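Side-chain contact in myosin regulatory light chain, striated adductor muscle (Argopecten irradians, PDB 1WDC), which binds a divalent metal ion and serves as the regulatory light chain that makes molluscan muscle myosin responsive to calcium: residues Glu22-Ile27 with Thr70-Ile75. Sequence-based numbering, arbitrary orientation.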
ATOM      1  N   GLU B  22     -25.988  13.405 -27.728  1.00 49.64           N
ATOM      2  CA  GLU B  22     -25.952  14.839 -28.011  1.00 48.38           C
ATOM      3  C   GLU B  22     -24.568  15.260 -28.468  1.00 43.09           C
ATOM      4  O   GLU B  22     -24.432  16.200 -29.235  1.00 42.42           O
ATOM      5  CB  GLU B  22     -26.336  15.657 -26.768  1.00 56.24           C
ATOM      6  CG  GLU B  22     -27.554  16.590 -26.954  1.00 69.73           C
ATOM      7  CD  GLU B  22     -27.251  17.902 -27.728  1.00 79.32           C
ATOM      8  OE1 GLU B  22     -27.042  17.837 -28.973  1.00 84.81           O
ATOM      9  OE2 GLU B  22     -27.314  19.006 -27.109  1.00 80.04           O
ATOM     10  N   ALA B  23     -23.544  14.655 -27.873  1.00 38.07           N
ATOM     11  CA  ALA B  23     -22.175  14.866 -28.313  1.00 33.73           C
ATOM     12  C   ALA B  23     -22.079  14.360 -29.744  1.00 33.47           C
ATOM     13  O   ALA B  23     -21.596  15.075 -30.619  1.00 34.32           O
ATOM     14  CB  ALA B  23     -21.198  14.100 -27.420  1.00 28.53           C
ATOM     15  N   PHE B  24     -22.693  13.206 -29.999  1.00 28.96           N
ATOM     16  CA  PHE B  24     -22.607  12.578 -31.304  1.00 34.41           C
ATOM     17  C   PHE B  24     -23.254  13.387 -32.440  1.00 38.31           C
ATOM     18  O   PHE B  24     -22.791  13.341 -33.585  1.00 37.95           O
ATOM     19  CB  PHE B  24     -23.219  11.173 -31.261  1.00 36.34           C
ATOM     20  CG  PHE B  24     -23.232  10.489 -32.589  1.00 33.64           C
ATOM     21  CD1 PHE B  24     -24.261  10.739 -33.499  1.00 33.58           C
ATOM     22  CD2 PHE B  24     -22.128   9.731 -32.999  1.00 32.53           C
ATOM     23  CE1 PHE B  24     -24.179  10.271 -34.807  1.00 32.24           C
ATOM     24  CE2 PHE B  24     -22.027   9.245 -34.308  1.00 32.25           C
ATOM     25  CZ  PHE B  24     -23.053   9.524 -35.218  1.00 33.07           C
ATOM     26  N   SER B  25     -24.354  14.075 -32.145  1.00 43.51           N
ATOM     27  CA  SER B  25     -25.061  14.851 -33.165  1.00 47.20           C
ATOM     28  C   SER B  25     -24.509  16.280 -33.385  1.00 47.18           C
ATOM     29  O   SER B  25     -24.972  17.023 -34.260  1.00 50.91           O
ATOM     30  CB  SER B  25     -26.559  14.885 -32.832  1.00 48.69           C
ATOM     31  OG  SER B  25     -26.776  15.356 -31.518  1.00 56.18           O
ATOM     32  N   MET B  26     -23.462  16.621 -32.645  1.00 47.53           N
ATOM     33  CA  MET B  26     -22.695  17.843 -32.876  1.00 44.80           C
ATOM     34  C   MET B  26     -21.409  17.502 -33.613  1.00 41.24           C
ATOM     35  O   MET B  26     -20.856  18.342 -34.332  1.00 41.01           O
ATOM     36  CB  MET B  26     -22.333  18.479 -31.544  1.00 49.85           C
ATOM     37  CG  MET B  26     -23.164  19.662 -31.177  1.00 55.81           C
ATOM     38  SD  MET B  26     -22.281  20.545 -29.917  1.00 69.94           S
ATOM     39  CE  MET B  26     -20.981  21.395 -30.899  1.00 66.13           C
ATOM     40  N   ILE B  27     -20.846  16.343 -33.266  1.00 36.80           N
ATOM     41  CA  ILE B  27     -19.714  15.786 -33.996  1.00 33.04           C
ATOM     42  C   ILE B  27     -20.170  15.394 -35.402  1.00 33.08           C
ATOM     43  O   ILE B  27     -19.413  15.535 -36.354  1.00 33.76           O
ATOM     44  CB  ILE B  27     -19.144  14.536 -33.299  1.00 28.59           C
ATOM     45  CG1 ILE B  27     -18.747  14.881 -31.861  1.00 32.79           C
ATOM     46  CG2 ILE B  27     -17.940  13.996 -34.068  1.00 24.40           C
ATOM     47  CD1 ILE B  27     -18.208  13.670 -31.067  1.00 31.13           C
ATOM     48  N   THR B  70     -24.350   3.660 -32.630  1.00 35.35           N
ATOM     49  CA  THR B  70     -24.233   2.375 -31.963  1.00 33.32           C
ATOM     50  C   THR B  70     -22.770   1.953 -31.868  1.00 34.52           C
ATOM     51  O   THR B  70     -22.308   1.442 -30.837  1.00 35.98           O
ATOM     52  CB  THR B  70     -25.057   1.313 -32.726  1.00 30.28           C
ATOM     53  OG1 THR B  70     -26.431   1.480 -32.404  1.00 34.56           O
ATOM     54  CG2 THR B  70     -24.688  -0.051 -32.341  1.00 28.24           C
ATOM     55  N   MET B  71     -22.027   2.215 -32.932  1.00 32.06           N
ATOM     56  CA  MET B  71     -20.615   1.899 -32.962  1.00 31.14           C
ATOM     57  C   MET B  71     -19.834   2.950 -32.114  1.00 31.11           C
ATOM     58  O   MET B  71     -18.803   2.617 -31.497  1.00 27.55           O
ATOM     59  CB  MET B  71     -20.178   1.871 -34.427  1.00 29.69           C
ATOM     60  CG  MET B  71     -18.728   2.100 -34.685  1.00 34.38           C
ATOM     61  SD  MET B  71     -17.846   0.620 -34.424  1.00 40.63           S
ATOM     62  CE  MET B  71     -19.188  -0.572 -34.493  1.00 51.35           C
ATOM     63  N   PHE B  72     -20.419   4.150 -31.977  1.00 28.30           N
ATOM     64  CA  PHE B  72     -19.832   5.277 -31.224  1.00 31.58           C
ATOM     65  C   PHE B  72     -19.870   4.982 -29.723  1.00 31.67           C
ATOM     66  O   PHE B  72     -18.916   5.221 -28.998  1.00 32.66           O
ATOM     67  CB  PHE B  72     -20.631   6.569 -31.496  1.00 25.44           C
ATOM     68  CG  PHE B  72     -20.118   7.801 -30.746  1.00 27.50           C
ATOM     69  CD1 PHE B  72     -19.064   8.565 -31.256  1.00 29.07           C
ATOM     70  CD2 PHE B  72     -20.759   8.262 -29.605  1.00 23.22           C
ATOM     71  CE1 PHE B  72     -18.674   9.770 -30.637  1.00 31.00           C
ATOM     72  CE2 PHE B  72     -20.380   9.457 -28.986  1.00 24.36           C
ATOM     73  CZ  PHE B  72     -19.337  10.214 -29.502  1.00 24.35           C
ATOM     74  N   LEU B  73     -21.083   4.783 -29.257  1.00 32.67           N
ATOM     75  CA  LEU B  73     -21.345   4.325 -27.919  1.00 36.53           C
ATOM     76  C   LEU B  73     -20.382   3.224 -27.529  1.00 36.92           C
ATOM     77  O   LEU B  73     -19.752   3.288 -26.470  1.00 38.12           O
ATOM     78  CB  LEU B  73     -22.767   3.807 -27.880  1.00 38.91           C
ATOM     79  CG  LEU B  73     -23.551   3.887 -26.581  1.00 45.94           C
ATOM     80  CD1 LEU B  73     -23.070   5.017 -25.658  1.00 41.44           C
ATOM     81  CD2 LEU B  73     -24.993   4.063 -26.998  1.00 45.84           C
ATOM     82  N   SER B  74     -20.222   2.262 -28.434  1.00 35.97           N
ATOM     83  CA  SER B  74     -19.460   1.050 -28.165  1.00 33.60           C
ATOM     84  C   SER B  74     -17.954   1.250 -28.002  1.00 33.68           C
ATOM     85  O   SER B  74     -17.347   0.550 -27.197  1.00 34.03           O
ATOM     86  CB  SER B  74     -19.725   0.002 -29.244  1.00 30.76           C
ATOM     87  OG  SER B  74     -18.519  -0.689 -29.563  1.00 35.13           O
ATOM     88  N   ILE B  75     -17.337   2.139 -28.785  1.00 32.15           N
ATOM     89  CA  ILE B  75     -15.897   2.406 -28.624  1.00 33.66           C
ATOM     90  C   ILE B  75     -15.578   3.152 -27.301  1.00 32.98           C
ATOM     91  O   ILE B  75     -14.452   3.078 -26.785  1.00 32.33           O
ATOM     92  CB  ILE B  75     -15.276   3.212 -29.851  1.00 34.82           C
ATOM     93  CG1 ILE B  75     -15.617   4.705 -29.760  1.00 39.08           C
ATOM     94  CG2 ILE B  75     -15.770   2.635 -31.190  1.00 37.32           C
ATOM     95  CD1 ILE B  75     -14.804   5.578 -30.687  1.00 42.40           C
TER
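Phe24 and Phe72 meet edge to face, an aromatic contact joining helix 14-27 of the first EF-hand to helix 69-79, which probably belongs to the paired second motif. One edge of the Phe24 ring comes down on a face of Phe72, with the planes turned 74° apart and the centroids separated by 5.2 Å. The touching atom is Phe24 CD2, which lies 3.6 Å from Phe72 CG, displaced from the ring centre toward the rim near the stem of the side chain. Farther along the same ring, Phe24 CB adds a CH-pi contact 4.3 Å from the Phe72 centroid. Both side chains hold CG anti to the backbone N (chi1 177° in Phe24, 179° in Phe72), which sends each ring toward the other helix and past its partner in the opposite direction. This ring pair is the tight part of the contact; Ile27 forms its looser margin at the far end of Phe72, its CD1 reaching CE1 of that ring at 4.0 Å. Beyond this margin, Ser25 and Thr70 belong to the exposed side of their helices, and Ser25 OG turns back to the carbonyl oxygen of Lys21. Met20 and Phe76 also pack on Phe72, while Val35, from the metal-binding loop, touches both Phe24 and Ile27. Replacing Phe72 by an alanine would probably open a gap between the helices, leaving the Phe24 edge without its aromatic face and Ile27 CD1 without the ring it rests against. With no hydrogen bond or salt bridge between 22-27 and 70-75, their association is apolar and aromatic, joining helix 69-79 to the helix that leads into the magnesium site.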